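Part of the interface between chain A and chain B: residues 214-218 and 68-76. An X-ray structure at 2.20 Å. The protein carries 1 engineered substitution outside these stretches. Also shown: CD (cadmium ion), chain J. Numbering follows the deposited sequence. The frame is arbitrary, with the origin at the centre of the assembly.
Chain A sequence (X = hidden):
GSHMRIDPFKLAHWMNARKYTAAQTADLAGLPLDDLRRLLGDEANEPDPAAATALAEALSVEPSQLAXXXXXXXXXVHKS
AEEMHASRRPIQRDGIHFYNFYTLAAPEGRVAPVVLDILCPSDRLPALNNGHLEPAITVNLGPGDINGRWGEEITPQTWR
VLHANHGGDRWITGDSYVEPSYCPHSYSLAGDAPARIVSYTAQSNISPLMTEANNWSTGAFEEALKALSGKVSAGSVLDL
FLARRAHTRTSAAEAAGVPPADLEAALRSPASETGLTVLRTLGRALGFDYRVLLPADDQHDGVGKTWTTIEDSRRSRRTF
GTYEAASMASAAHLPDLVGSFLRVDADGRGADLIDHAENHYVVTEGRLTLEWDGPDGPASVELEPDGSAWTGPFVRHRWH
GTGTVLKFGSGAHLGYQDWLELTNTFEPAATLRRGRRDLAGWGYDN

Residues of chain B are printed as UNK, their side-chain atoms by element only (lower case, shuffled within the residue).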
# COMPACT_ATOMS: atom_id res chain seq x y z
N ASN A 214 -14.81 1.14 -4.96
CA ASN A 214 -16.23 0.88 -4.71
C ASN A 214 -17.00 2.17 -4.44
O ASN A 214 -18.22 2.21 -4.59
CB ASN A 214 -16.42 -0.06 -3.51
CG ASN A 214 -16.10 -1.50 -3.85
OD1 ASN A 214 -16.35 -1.96 -4.96
ND2 ASN A 214 -15.55 -2.23 -2.89
N ASN A 215 -16.27 3.22 -4.07
CA ASN A 215 -16.89 4.50 -3.75
C ASN A 215 -16.85 5.51 -4.90
O ASN A 215 -17.46 6.57 -4.81
CB ASN A 215 -16.25 5.10 -2.50
CG ASN A 215 -16.59 4.33 -1.24
OD1 ASN A 215 -15.75 4.17 -0.35
ND2 ASN A 215 -17.82 3.84 -1.16
N TRP A 216 -16.13 5.18 -5.96
CA TRP A 216 -16.04 6.07 -7.12
C TRP A 216 -17.36 6.05 -7.86
O TRP A 216 -18.18 5.16 -7.66
CB TRP A 216 -14.95 5.63 -8.10
CG TRP A 216 -13.56 5.62 -7.58
CD1 TRP A 216 -13.07 6.31 -6.51
CD2 TRP A 216 -12.45 4.90 -8.12
NE1 TRP A 216 -11.73 6.07 -6.35
CE2 TRP A 216 -11.32 5.20 -7.33
CE3 TRP A 216 -12.31 4.03 -9.21
CZ2 TRP A 216 -10.06 4.66 -7.59
CZ3 TRP A 216 -11.05 3.49 -9.47
CH2 TRP A 216 -9.94 3.81 -8.66
N SER A 217 -17.56 7.03 -8.73
CA SER A 217 -18.78 7.08 -9.53
C SER A 217 -18.71 5.86 -10.44
O SER A 217 -17.63 5.31 -10.66
CB SER A 217 -18.80 8.35 -10.36
OG SER A 217 -17.64 8.43 -11.16
N THR A 218 -19.85 5.44 -10.97
CA THR A 218 -19.85 4.27 -11.83
C THR A 218 -19.13 4.56 -13.15
O THR A 218 -18.55 3.65 -13.75
CB THR A 218 -21.27 3.79 -12.14
OG1 THR A 218 -22.01 3.66 -10.92
CG2 THR A 218 -21.20 2.44 -12.80
N UNK B 68 -18.41 3.11 6.13
CA UNK B 68 -18.26 3.46 4.72
C UNK B 68 -17.46 4.75 4.62
O UNK B 68 -17.10 5.34 5.64
c UNK B 68 -19.62 3.64 4.08
N UNK B 69 -17.18 5.19 3.40
CA UNK B 69 -16.42 6.41 3.19
C UNK B 69 -17.28 7.64 3.47
O UNK B 69 -18.48 7.63 3.21
o UNK B 69 -14.96 8.49 0.86
c UNK B 69 -15.87 6.48 1.77
o UNK B 69 -13.71 7.34 2.25
c UNK B 69 -14.77 7.51 1.61
N UNK B 70 -16.65 8.69 3.99
CA UNK B 70 -17.36 9.93 4.29
C UNK B 70 -18.08 10.47 3.06
O UNK B 70 -19.15 11.07 3.17
c UNK B 70 -16.39 10.96 4.85
N UNK B 71 -17.49 10.26 1.89
CA UNK B 71 -18.07 10.74 0.64
C UNK B 71 -18.02 9.67 -0.44
O UNK B 71 -16.96 9.11 -0.73
c UNK B 71 -17.34 12.00 0.17
n UNK B 71 -15.97 13.67 1.47
c UNK B 71 -16.12 14.53 2.46
c UNK B 71 -17.17 13.03 1.23
c UNK B 71 -18.05 13.55 2.13
n UNK B 71 -17.37 14.47 2.88
N UNK B 72 -19.18 9.39 -1.04
CA UNK B 72 -19.27 8.39 -2.10
C UNK B 72 -19.72 9.02 -3.41
O UNK B 72 -20.49 9.97 -3.42
n UNK B 72 -21.62 7.22 2.99
c UNK B 72 -21.70 7.88 0.25
c UNK B 72 -22.27 6.42 2.15
c UNK B 72 -21.61 7.76 -1.26
n UNK B 72 -22.87 5.33 2.62
c UNK B 72 -20.24 7.27 -1.69
n UNK B 72 -22.33 6.71 0.86
N UNK B 73 -19.22 8.49 -4.52
CA UNK B 73 -19.56 9.00 -5.84
C UNK B 73 -19.05 10.40 -6.17
O UNK B 73 -19.62 11.08 -7.03
c UNK B 73 -21.57 7.54 -6.25
o UNK B 73 -21.29 6.65 -5.44
n UNK B 73 -22.31 7.32 -7.33
c UNK B 73 -21.07 8.94 -6.05
N UNK B 74 -17.99 10.84 -5.51
CA UNK B 74 -17.44 12.15 -5.82
C UNK B 74 -16.71 12.04 -7.15
O UNK B 74 -15.99 11.08 -7.39
c UNK B 74 -18.03 14.42 -4.05
c UNK B 74 -17.05 13.37 -3.55
c UNK B 74 -16.46 12.61 -4.74
c UNK B 74 -15.92 14.04 -2.78
N UNK B 75 -16.91 13.02 -8.02
CA UNK B 75 -16.24 13.01 -9.32
C UNK B 75 -15.42 14.29 -9.46
O UNK B 75 -14.25 14.26 -9.84
c UNK B 75 -18.20 11.76 -10.30
c UNK B 75 -17.26 12.93 -10.49
o UNK B 75 -18.03 14.13 -10.53
N UNK B 76 -16.05 15.41 -9.14
CA UNK B 76 -15.42 16.71 -9.24
C UNK B 76 -15.83 17.66 -8.12
O UNK B 76 -16.98 17.67 -7.68
c UNK B 76 -15.75 17.38 -10.59
c UNK B 76 -15.34 18.85 -10.58
c UNK B 76 -15.05 16.63 -11.71
CD CD J . -12.92 9.65 1.61
O HOH W 1 -15.75 8.79 -9.35
O HOH W 2 -11.57 8.71 -0.34
O HOH W 3 -11.22 9.46 3.10
O HOH W 4 -14.73 11.30 1.02

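Position 68 of chain B has a side chain of one carbon, its CB set sideways and no nearer to the chain A stretch than 5.5 Å, the distance to ND2 of N215(A), so it makes no contact; a lone CB identifies A68(B). At position 69 there are two carbons, the second carrying two oxygens, which is a carboxylate one carbon from the backbone. Its CB points toward chain A and lies 3.1 Å from OD1 of N215(A), and both oxygens lie 2.5 Å from CD, the cadmium ion. This is D69(B), whose OD1 and OD2 bind the metal together, with three waters completing the observed set of ligands.

Position 70 again shows a single carbon, out of reach of chain A, and is A70(B). Position 71 has one carbon followed by a five-membered ring of three carbons and two nitrogens, an imidazole. The ring leads away from chain A, and the nearest atom to the partner is the backbone O, 4.4 Å from CB of N215(A). The residue is H71(B). Its backbone N donates a hydrogen bond to OD2 of D69(B) at 3.3 Å, which ties the metal-binding carboxylate to the chain that follows it.

The side chain at position 72 is long and unbranched until its end: three carbons, a nitrogen, then a carbon carrying two more nitrogens. Its end leads away from chain A, leaving CB as the nearest side-chain atom, 4.2 Å from ND2 of N215(A). The terminal guanidinium marks R72(B). Position 73 carries two carbons, the second bearing one oxygen and one nitrogen, hence a carboxamide. Its side-chain oxygen lies 4.1 Å from O of W216(A), a contact only, since both oxygens are acceptors; the hydrogen bond is made by the backbone, whose N donates to O of N215(A) at 2.6 Å, with an angle of 162° at the hydrogen. The residue is N73(B).

At position 74 four carbons fork at the second, and CB points away from chain A; this is L74(B). The backbone does the work here, because O of L74(B) accepts a hydrogen bond from water 1 at 3.0 Å while the same water accepts one from N of S217(A) at 2.6 Å. Position 75 has one carbon carrying an oxygen and a second carbon. The terminal carbon lies 3.5 Å from CB of S217(A), and the residue is T75(B), with CG2 making that contact. Position 76, one carbon carrying two others, is V76(B), out of reach of chain A.

The contact is small, burying 313 Å² over both sides, and its polar links run through main-chain atoms. A direct hydrogen bond joins N73(B) to N215(A), and water 1 bridges L74(B) and S217(A). Around them, the N215(A) side chain packs against D69(B), while S217(A), which caps the helix that follows, meets T75(B). The cadmium is held by D69(B) and waters, without a ligand from the chain A stretch.

Chain B 68-76: ADAHRNLTV
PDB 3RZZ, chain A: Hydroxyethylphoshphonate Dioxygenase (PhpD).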